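Local coordinates for cytoplasmic protein (Cryptococcus neoformans var. grubii serotype A, PDB 7LPO) that probably hydrolyses the beta-glucosidic bond of steryl glucosides, as a sterylglucosidase of glycosyl hydrolase family 5, at residues A[572-577]-A[589-594]. Sequence-based numbering, arbitrary orientation.
Sequences NYVPDN and DLSLWS
Tyr573 brings CE1 obliquely to within 3.6 Å of Trp593 CB, and its OH sits over one face of the indole, offset toward the rim; the phenol and the five-membered ring of Trp593 lie near parallel, planes at 28°, but slid so far apart that they barely overlap. The pair belongs to the long loop after strand 567-570, a strand of the family 5 TIM barrel, where a type I beta turn from Val574 to Asn577 is folded against the later segment 589-594. The tyrosine OH ends on Arg90 and His87 of helix 83-93, and the Trp593 NE1 on the carbonyl of Asp657, so each ring is also tied by hydrogen bonding outside the pair. Before the turn, a cis peptide leads into Asn572, whose backbone N donates to Leu590 O and whose O receives Leu592 N at 3.1 Å, nearly in line with the C=O. Ser591 then works in both directions: with OG anti to the backbone N (chi1 -178°), it accepts Val574 N at 3.0 Å and donates to Trp593 O at 2.7 Å, on an in-plane lone pair. Beyond the turn, Asn577 reaches across Asp589 at about a right angle, and its ND2 meets OD1 from above the carboxylate plane at 2.8 Å. Asp589 is also held by Arg660 and Tyr534, charge and hydroxyl that would be expected to stabilise a buried carboxylate. A bound Tris, probably from the crystallisation liquor, lies about 5 Å from the Leu590 side chain and may mark a pocket. A water closes the polar end, donating to Asn577 OD1 at 2.6 Å and to Asp589 OD2 at 2.7 Å.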
ATOM      1  N   ASN A 572       7.953  -4.141  -1.899  1.00 15.05           N
ATOM      2  CA  ASN A 572       7.950  -3.251  -3.055  1.00 14.70           C
ATOM      3  C   ASN A 572       9.285  -3.465  -3.808  1.00 14.57           C
ATOM      4  O   ASN A 572      10.055  -4.373  -3.488  1.00 14.39           O
ATOM      5  CB  ASN A 572       7.781  -1.791  -2.650  1.00 17.76           C
ATOM      6  CG  ASN A 572       8.855  -1.313  -1.698  1.00 18.79           C
ATOM      7  OD1 ASN A 572       9.494  -2.095  -0.976  1.00 20.94           O
ATOM      8  ND2 ASN A 572       9.050  -0.013  -1.682  1.00 19.12           N
ATOM      9  N   TYR A 573       9.549  -2.625  -4.803  1.00 14.11           N
ATOM     10  CA  TYR A 573      10.787  -2.640  -5.577  1.00 14.12           C
ATOM     11  C   TYR A 573      11.438  -1.270  -5.431  1.00 14.27           C
ATOM     12  O   TYR A 573      10.856  -0.258  -5.832  1.00 14.41           O
ATOM     13  CB  TYR A 573      10.491  -2.966  -7.042  1.00 16.52           C
ATOM     14  CG  TYR A 573      11.699  -3.207  -7.907  1.00 17.87           C
ATOM     15  CD1 TYR A 573      12.264  -4.475  -8.012  1.00 17.41           C
ATOM     16  CD2 TYR A 573      12.268  -2.165  -8.640  1.00 21.97           C
ATOM     17  CE1 TYR A 573      13.376  -4.696  -8.818  1.00 17.77           C
ATOM     18  CE2 TYR A 573      13.364  -2.373  -9.450  1.00 22.51           C
ATOM     19  CZ  TYR A 573      13.917  -3.642  -9.543  1.00 21.51           C
ATOM     20  OH  TYR A 573      15.023  -3.842 -10.348  1.00 21.77           O
ATOM     21  N   VAL A 574      12.626  -1.234  -4.845  1.00 15.14           N
ATOM     22  CA  VAL A 574      13.268   0.031  -4.507  1.00 15.34           C
ATOM     23  C   VAL A 574      14.665   0.070  -5.110  1.00 16.85           C
ATOM     24  O   VAL A 574      15.599  -0.512  -4.534  1.00 17.93           O
ATOM     25  CB  VAL A 574      13.337   0.229  -2.986  1.00 16.17           C
ATOM     26  CG1 VAL A 574      13.920   1.584  -2.642  1.00 18.59           C
ATOM     27  CG2 VAL A 574      11.954   0.052  -2.354  1.00 14.85           C
ATOM     28  N   PRO A 575      14.860   0.771  -6.231  1.00 17.59           N
ATOM     29  CA  PRO A 575      16.196   0.799  -6.858  1.00 20.13           C
ATOM     30  C   PRO A 575      17.342   1.224  -5.949  1.00 19.54           C
ATOM     31  O   PRO A 575      18.473   0.768  -6.167  1.00 19.71           O
ATOM     32  CB  PRO A 575      16.012   1.790  -8.015  1.00 21.63           C
ATOM     33  CG  PRO A 575      14.538   1.621  -8.402  1.00 22.84           C
ATOM     34  CD  PRO A 575      13.822   1.389  -7.085  1.00 20.21           C
ATOM     35  N   ASP A 576      17.110   2.064  -4.940  1.00 20.33           N
ATOM     36  CA  ASP A 576      18.201   2.570  -4.114  1.00 20.96           C
ATOM     37  C   ASP A 576      18.217   1.955  -2.714  1.00 20.06           C
ATOM     38  O   ASP A 576      18.850   2.504  -1.808  1.00 21.88           O
ATOM     39  CB  ASP A 576      18.145   4.099  -4.028  1.00 26.07           C
ATOM     40  CG  ASP A 576      16.903   4.608  -3.311  1.00 33.49           C
ATOM     41  OD1 ASP A 576      16.060   3.785  -2.888  1.00 36.89           O
ATOM     42  OD2 ASP A 576      16.766   5.842  -3.173  1.00 36.42           O
ATOM     43  N   ASN A 577      17.564   0.813  -2.529  1.00 16.17           N
ATOM     44  CA  ASN A 577      17.647   0.098  -1.260  1.00 15.38           C
ATOM     45  C   ASN A 577      19.095  -0.265  -0.940  1.00 15.59           C
ATOM     46  O   ASN A 577      19.872  -0.641  -1.820  1.00 15.88           O
ATOM     47  CB  ASN A 577      16.774  -1.157  -1.323  1.00 14.35           C
ATOM     48  CG  ASN A 577      17.018  -2.120  -0.154  1.00 15.33           C
ATOM     49  OD1 ASN A 577      18.041  -2.798  -0.094  1.00 14.41           O
ATOM     50  ND2 ASN A 577      16.075  -2.172   0.772  1.00 14.38           N
ATOM     51  N   ASP A 589      12.562  -2.477   5.160  1.00 14.53           N
ATOM     52  CA  ASP A 589      13.445  -3.040   4.140  1.00 14.51           C
ATOM     53  C   ASP A 589      12.666  -4.170   3.463  1.00 14.91           C
ATOM     54  O   ASP A 589      12.829  -5.352   3.769  1.00 14.47           O
ATOM     55  CB  ASP A 589      14.763  -3.533   4.737  1.00 17.22           C
ATOM     56  CG  ASP A 589      15.753  -4.000   3.680  1.00 19.59           C
ATOM     57  OD1 ASP A 589      15.352  -4.199   2.515  1.00 19.50           O
ATOM     58  OD2 ASP A 589      16.939  -4.173   4.024  1.00 21.58           O
ATOM     59  N   LEU A 590      11.808  -3.789   2.520  1.00 15.08           N
ATOM     60  CA  LEU A 590      10.922  -4.738   1.862  1.00 16.15           C
ATOM     61  C   LEU A 590      11.196  -4.848   0.374  1.00 17.06           C
ATOM     62  O   LEU A 590      10.418  -5.491  -0.335  1.00 19.08           O
ATOM     63  CB  LEU A 590       9.458  -4.348   2.092  1.00 16.73           C
ATOM     64  CG  LEU A 590       8.871  -4.760   3.444  1.00 18.30           C
ATOM     65  CD1 LEU A 590       9.096  -3.674   4.476  1.00 17.34           C
ATOM     66  CD2 LEU A 590       7.370  -5.067   3.327  1.00 21.20           C
ATOM     67  N   SER A 591      12.277  -4.244  -0.115  1.00 17.40           N
ATOM     68  CA  SER A 591      12.595  -4.317  -1.534  1.00 16.65           C
ATOM     69  C   SER A 591      13.020  -5.724  -1.937  1.00 16.35           C
ATOM     70  O   SER A 591      13.802  -6.385  -1.244  1.00 16.13           O
ATOM     71  CB  SER A 591      13.706  -3.333  -1.889  1.00 17.15           C
ATOM     72  OG  SER A 591      13.985  -3.379  -3.280  1.00 16.99           O
ATOM     73  N   LEU A 592      12.510  -6.169  -3.087  1.00 14.22           N
ATOM     74  CA  LEU A 592      12.916  -7.439  -3.670  1.00 14.21           C
ATOM     75  C   LEU A 592      14.368  -7.440  -4.130  1.00 14.23           C
ATOM     76  O   LEU A 592      14.936  -8.518  -4.340  1.00 14.24           O
ATOM     77  CB  LEU A 592      12.029  -7.765  -4.872  1.00 14.17           C
ATOM     78  CG  LEU A 592      10.525  -7.792  -4.645  1.00 15.71           C
ATOM     79  CD1 LEU A 592       9.828  -8.179  -5.931  1.00 16.28           C
ATOM     80  CD2 LEU A 592      10.186  -8.754  -3.527  1.00 18.72           C
ATOM     81  N   TRP A 593      14.968  -6.264  -4.305  1.00 15.19           N
ATOM     82  CA  TRP A 593      16.223  -6.106  -5.024  1.00 16.24           C
ATOM     83  C   TRP A 593      17.043  -5.022  -4.336  1.00 14.66           C
ATOM     84  O   TRP A 593      16.494  -4.061  -3.793  1.00 14.66           O
ATOM     85  CB  TRP A 593      15.934  -5.770  -6.508  1.00 17.13           C
ATOM     86  CG  TRP A 593      17.127  -5.789  -7.394  1.00 19.29           C
ATOM     87  CD1 TRP A 593      17.591  -6.844  -8.118  1.00 22.22           C
ATOM     88  CD2 TRP A 593      18.016  -4.696  -7.659  1.00 21.70           C
ATOM     89  NE1 TRP A 593      18.732  -6.484  -8.803  1.00 23.86           N
ATOM     90  CE2 TRP A 593      19.008  -5.168  -8.542  1.00 22.63           C
ATOM     91  CE3 TRP A 593      18.072  -3.367  -7.233  1.00 20.58           C
ATOM     92  CZ2 TRP A 593      20.047  -4.359  -9.001  1.00 22.59           C
ATOM     93  CZ3 TRP A 593      19.106  -2.569  -7.687  1.00 20.08           C
ATOM     94  CH2 TRP A 593      20.082  -3.069  -8.557  1.00 21.20           C
ATOM     95  N   SER A 594      18.360  -5.199  -4.343  1.00 14.49           N
ATOM     96  CA  SER A 594      19.267  -4.244  -3.725  1.00 17.38           C
ATOM     97  C   SER A 594      20.627  -4.346  -4.391  1.00 17.98           C
ATOM     98  O   SER A 594      21.125  -5.453  -4.618  1.00 18.83           O
ATOM     99  CB  SER A 594      19.419  -4.495  -2.222  1.00 17.44           C
ATOM    100  OG  SER A 594      20.412  -3.641  -1.667  1.00 16.05           O
TER
HETATM  101  O   HOH W   1      18.584  -4.256   1.946  1.00 14.47           O